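Long-range contact in putative Nudix hydrolase DR_0079 (Deinococcus radiodurans, PDB 2O5F), which hydrolyses nucleoside di- and triphosphates to monophosphates with a marked preference for CDP and CTP, using magnesium as cofactor: residues R8-Q21 / G69-A81. Residues are numbered along the deposited sequence; the frame is centred on the assembly and turned at random.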
loop_
_atom_site.group_PDB
_atom_site.type_symbol
_atom_site.label_atom_id
_atom_site.label_comp_id
_atom_site.label_asym_id
_atom_site.label_seq_id
_atom_site.Cartn_x
_atom_site.Cartn_y
_atom_site.Cartn_z
ATOM N N ARG A 8 -11.428 13.773 -3.517
ATOM C CA ARG A 8 -10.637 14.901 -3.034
ATOM C C ARG A 8 -9.559 14.407 -2.072
ATOM O O ARG A 8 -9.822 13.567 -1.213
ATOM C CB ARG A 8 -11.535 15.918 -2.331
ATOM C CG ARG A 8 -10.855 17.243 -2.047
ATOM C CD ARG A 8 -11.887 18.341 -1.837
ATOM N NE ARG A 8 -12.755 18.474 -3.005
ATOM C CZ ARG A 8 -13.722 19.379 -3.119
ATOM N NH1 ARG A 8 -13.947 20.239 -2.132
ATOM N NH2 ARG A 8 -14.468 19.423 -4.219
ATOM N N LEU A 9 -8.348 14.936 -2.221
ATOM C CA LEU A 9 -7.224 14.540 -1.380
ATOM C C LEU A 9 -6.659 15.729 -0.617
ATOM O O LEU A 9 -6.783 16.879 -1.052
ATOM C CB LEU A 9 -6.114 13.939 -2.247
ATOM C CG LEU A 9 -6.537 12.874 -3.261
ATOM C CD1 LEU A 9 -5.347 12.455 -4.107
ATOM C CD2 LEU A 9 -7.134 11.696 -2.526
ATOM N N ASP A 10 -6.039 15.451 0.524
ATOM C CA ASP A 10 -5.418 16.502 1.327
ATOM C C ASP A 10 -4.020 16.765 0.760
ATOM O O ASP A 10 -3.338 15.839 0.333
ATOM C CB ASP A 10 -5.288 16.059 2.794
ATOM C CG ASP A 10 -6.550 16.309 3.604
ATOM O OD1 ASP A 10 -6.740 15.614 4.631
ATOM O OD2 ASP A 10 -7.339 17.208 3.231
ATOM N N LEU A 11 -3.616 18.032 0.733
ATOM C CA LEU A 11 -2.286 18.406 0.270
ATOM C C LEU A 11 -1.442 18.532 1.537
ATOM O O LEU A 11 -1.900 19.089 2.535
ATOM C CB LEU A 11 -2.313 19.751 -0.469
ATOM C CG LEU A 11 -2.887 19.794 -1.885
ATOM C CD1 LEU A 11 -3.083 21.248 -2.317
ATOM C CD2 LEU A 11 -1.946 19.065 -2.848
ATOM N N VAL A 12 -0.220 18.011 1.505
ATOM C CA VAL A 12 0.653 18.073 2.673
ATOM C C VAL A 12 2.024 18.627 2.319
ATOM O O VAL A 12 2.460 18.541 1.166
ATOM C CB VAL A 12 0.820 16.663 3.319
ATOM C CG1 VAL A 12 -0.522 16.139 3.781
ATOM C CG2 VAL A 12 1.455 15.700 2.322
ATOM N N ASN A 13 2.691 19.210 3.314
ATOM C CA ASN A 13 4.029 19.769 3.129
ATOM C C ASN A 13 5.092 18.736 3.498
ATOM O O ASN A 13 4.776 17.574 3.752
ATOM C CB ASN A 13 4.228 21.035 3.985
ATOM C CG ASN A 13 4.093 20.770 5.484
ATOM O OD1 ASN A 13 4.315 19.660 5.962
ATOM N ND2 ASN A 13 3.744 21.809 6.230
ATOM N N GLU A 14 6.350 19.169 3.532
ATOM C CA GLU A 14 7.465 18.291 3.874
ATOM C C GLU A 14 7.367 17.630 5.243
ATOM O O GLU A 14 7.985 16.592 5.488
ATOM C CB GLU A 14 8.791 19.054 3.793
ATOM C CG GLU A 14 9.365 19.160 2.399
ATOM C CD GLU A 14 8.616 20.128 1.506
ATOM O OE1 GLU A 14 8.888 20.118 0.282
ATOM O OE2 GLU A 14 7.775 20.902 2.019
ATOM N N ARG A 15 6.610 18.246 6.140
ATOM C CA ARG A 15 6.439 17.723 7.496
ATOM C C ARG A 15 5.179 16.863 7.603
ATOM O O ARG A 15 4.809 16.413 8.692
ATOM C CB ARG A 15 6.342 18.886 8.488
ATOM C CG ARG A 15 7.608 19.719 8.635
ATOM C CD ARG A 15 8.713 18.918 9.304
ATOM N NE ARG A 15 9.812 19.752 9.800
ATOM C CZ ARG A 15 10.601 20.503 9.036
ATOM N NH1 ARG A 15 10.425 20.540 7.724
ATOM N NH2 ARG A 15 11.576 21.213 9.585
ATOM N N ASP A 16 4.535 16.635 6.464
ATOM C CA ASP A 16 3.305 15.857 6.396
ATOM C C ASP A 16 2.198 16.588 7.142
ATOM O O ASP A 16 1.395 15.982 7.852
ATOM C CB ASP A 16 3.498 14.447 6.972
ATOM C CG ASP A 16 2.324 13.529 6.662
ATOM O OD1 ASP A 16 1.714 13.687 5.586
ATOM O OD2 ASP A 16 2.010 12.641 7.479
ATOM N N GLU A 17 2.178 17.906 6.978
ATOM C CA GLU A 17 1.163 18.752 7.588
ATOM C C GLU A 17 0.242 19.180 6.457
ATOM O O GLU A 17 0.709 19.531 5.379
ATOM C CB GLU A 17 1.806 19.982 8.234
ATOM C CG GLU A 17 2.638 19.660 9.462
ATOM C CD GLU A 17 3.561 20.790 9.875
ATOM O OE1 GLU A 17 4.103 20.722 11.002
ATOM O OE2 GLU A 17 3.765 21.736 9.079
ATOM N N VAL A 18 -1.062 19.139 6.708
ATOM C CA VAL A 18 -2.051 19.517 5.705
ATOM C C VAL A 18 -2.027 21.015 5.420
ATOM O O VAL A 18 -2.125 21.826 6.339
ATOM C CB VAL A 18 -3.469 19.131 6.162
ATOM C CG1 VAL A 18 -4.485 19.506 5.089
ATOM C CG2 VAL A 18 -3.526 17.635 6.456
ATOM N N VAL A 19 -1.916 21.366 4.142
ATOM C CA VAL A 19 -1.864 22.763 3.715
ATOM C C VAL A 19 -2.893 23.109 2.637
ATOM O O VAL A 19 -2.838 24.189 2.048
ATOM C CB VAL A 19 -0.466 23.117 3.165
ATOM C CG1 VAL A 19 0.583 22.956 4.259
ATOM C CG2 VAL A 19 -0.131 22.214 1.983
ATOM N N GLY A 20 -3.820 22.194 2.375
ATOM C CA GLY A 20 -4.838 22.439 1.363
ATOM C C GLY A 20 -5.426 21.133 0.851
ATOM O O GLY A 20 -5.191 20.083 1.442
ATOM N N GLN A 21 -6.187 21.203 -0.239
ATOM C CA GLN A 21 -6.805 20.026 -0.845
ATOM C C GLN A 21 -6.683 20.064 -2.360
ATOM O O GLN A 21 -6.440 21.118 -2.952
ATOM C CB GLN A 21 -8.295 19.934 -0.492
ATOM C CG GLN A 21 -8.626 19.424 0.899
ATOM C CD GLN A 21 -8.339 20.444 1.981
ATOM O OE1 GLN A 21 -8.638 21.633 1.826
ATOM N NE2 GLN A 21 -7.788 19.982 3.099
ATOM N N GLY A 69 -3.503 -1.123 -0.775
ATOM C CA GLY A 69 -2.920 0.191 -0.968
ATOM C C GLY A 69 -3.837 1.187 -1.642
ATOM O O GLY A 69 -4.636 0.822 -2.499
ATOM N N GLY A 70 -3.720 2.454 -1.257
ATOM C CA GLY A 70 -4.552 3.472 -1.868
ATOM C C GLY A 70 -4.329 4.841 -1.268
ATOM O O GLY A 70 -3.729 4.974 -0.199
ATOM N N ALA A 71 -4.829 5.864 -1.953
ATOM C CA ALA A 71 -4.686 7.230 -1.488
ATOM C C ALA A 71 -5.595 7.518 -0.300
ATOM O O ALA A 71 -6.692 6.973 -0.200
ATOM C CB ALA A 71 -4.996 8.202 -2.630
ATOM N N VAL A 72 -5.126 8.376 0.599
ATOM C CA VAL A 72 -5.900 8.768 1.771
ATOM C C VAL A 72 -6.812 9.915 1.331
ATOM O O VAL A 72 -6.346 10.891 0.735
ATOM C CB VAL A 72 -4.990 9.287 2.907
ATOM C CG1 VAL A 72 -5.825 9.653 4.120
ATOM C CG2 VAL A 72 -3.949 8.239 3.268
ATOM N N GLN A 73 -8.102 9.802 1.616
ATOM C CA GLN A 73 -9.046 10.843 1.226
ATOM C C GLN A 73 -8.998 12.046 2.153
ATOM O O GLN A 73 -8.694 11.917 3.338
ATOM C CB GLN A 73 -10.467 10.285 1.190
ATOM C CG GLN A 73 -10.651 9.170 0.182
ATOM C CD GLN A 73 -12.079 8.679 0.111
ATOM O OE1 GLN A 73 -12.372 7.688 -0.561
ATOM N NE2 GLN A 73 -12.981 9.369 0.804
ATOM N N SER A 74 -9.306 13.216 1.604
ATOM C CA SER A 74 -9.295 14.447 2.387
ATOM C C SER A 74 -10.087 14.312 3.683
ATOM O O SER A 74 -11.234 13.872 3.678
ATOM C CB SER A 74 -9.874 15.606 1.570
ATOM O OG SER A 74 -9.930 16.783 2.350
ATOM N N GLY A 75 -9.458 14.699 4.789
ATOM C CA GLY A 75 -10.110 14.638 6.087
ATOM C C GLY A 75 -9.990 13.287 6.763
ATOM O O GLY A 75 -10.376 13.116 7.920
ATOM N N GLU A 76 -9.439 12.324 6.039
ATOM C CA GLU A 76 -9.286 10.974 6.548
ATOM C C GLU A 76 -7.916 10.766 7.191
ATOM O O GLU A 76 -6.921 11.351 6.765
ATOM C CB GLU A 76 -9.484 10.008 5.383
ATOM C CG GLU A 76 -9.570 8.547 5.720
ATOM C CD GLU A 76 -9.860 7.724 4.473
ATOM O OE1 GLU A 76 -9.117 7.872 3.477
ATOM O OE2 GLU A 76 -10.827 6.934 4.487
ATOM N N THR A 77 -7.865 9.953 8.236
ATOM C CA THR A 77 -6.588 9.679 8.876
ATOM C C THR A 77 -5.998 8.447 8.181
ATOM O O THR A 77 -6.694 7.767 7.429
ATOM C CB THR A 77 -6.764 9.379 10.363
ATOM O OG1 THR A 77 -5.481 9.348 10.998
ATOM C CG2 THR A 77 -7.438 8.053 10.542
ATOM N N TYR A 78 -4.724 8.164 8.434
ATOM C CA TYR A 78 -4.065 7.013 7.825
ATOM C C TYR A 78 -4.772 5.703 8.169
ATOM O O TYR A 78 -5.017 4.876 7.292
ATOM C CB TYR A 78 -2.599 6.940 8.273
ATOM C CG TYR A 78 -1.675 7.939 7.591
ATOM C CD1 TYR A 78 -1.213 7.717 6.295
ATOM C CD2 TYR A 78 -1.250 9.093 8.250
ATOM C CE1 TYR A 78 -0.342 8.611 5.667
ATOM C CE2 TYR A 78 -0.382 10.001 7.636
ATOM C CZ TYR A 78 0.068 9.752 6.352
ATOM O OH TYR A 78 0.937 10.628 5.755
ATOM N N GLU A 79 -5.103 5.515 9.443
ATOM C CA GLU A 79 -5.777 4.290 9.876
ATOM C C GLU A 79 -7.137 4.116 9.191
ATOM O O GLU A 79 -7.501 3.009 8.786
ATOM C CB GLU A 79 -5.972 4.296 11.398
ATOM C CG GLU A 79 -6.487 2.972 11.955
ATOM C CD GLU A 79 -6.792 3.036 13.442
ATOM O OE1 GLU A 79 -6.135 3.830 14.151
ATOM O OE2 GLU A 79 -7.679 2.281 13.900
ATOM N N GLU A 80 -7.888 5.205 9.064
ATOM C CA GLU A 80 -9.194 5.134 8.425
ATOM C C GLU A 80 -9.071 4.744 6.955
ATOM O O GLU A 80 -9.882 3.974 6.439
ATOM C CB GLU A 80 -9.925 6.472 8.565
ATOM C CG GLU A 80 -10.318 6.790 10.003
ATOM C CD GLU A 80 -10.803 8.215 10.184
ATOM O OE1 GLU A 80 -10.626 9.026 9.249
ATOM O OE2 GLU A 80 -11.354 8.520 11.266
ATOM N N ALA A 81 -8.051 5.265 6.280
ATOM C CA ALA A 81 -7.858 4.939 4.872
ATOM C C ALA A 81 -7.496 3.459 4.757
ATOM O O ALA A 81 -7.931 2.764 3.837
ATOM C CB ALA A 81 -6.752 5.800 4.279
HETATM O O HOH W 1 -5.508 12.955 4.886
HETATM O O HOH W 2 -5.828 13.064 2.184
#
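Asp10 turns CG away from its own carbonyl carbon (chi1 -85°), while Ser74 swings OG opposite its backbone N (chi1 177°), and the two side chains meet at the type II turn Gln73-Glu76. There the carboxylate grips the turn with both oxygens: OD1 of Asp10 takes the N-H of Gly75 at 2.9 Å in an almost straight bond (178°), and OD2 accepts the hydroxyl OG of Ser74 at 2.8 Å. Gln21 NE2, its amide coplanar with the bond, reaches OD2 of Asp10 from the other face of the carboxylate at 2.8 Å, fixing the rotation of the buried group. Water 1 links OD1 of Asp10 to the carbonyl of Glu76, and water 2 joins the backbone N of Asp10 to the carbonyl of Val72. Were Asp10 replaced by an alanine, Gly75 N, Ser74 OG and Gln21 NE2 would probably all be left without this acceptor, and the Gln21 amide would be likely to turn. Beside this, Ser74 N donates to the carbonyl O of Arg8 at 2.9 Å, and Leu9 lays CD2 against Ala71 CB, 4.1 Å away. The contact thus ties the hairpin of strands 8-12 and 18-23 to the Nudix-box loop between strand 68-71 and helix 78-90, where Arg84 of that helix pairs with Glu76 and Tyr78 packs on strands 35-42 and 115-122.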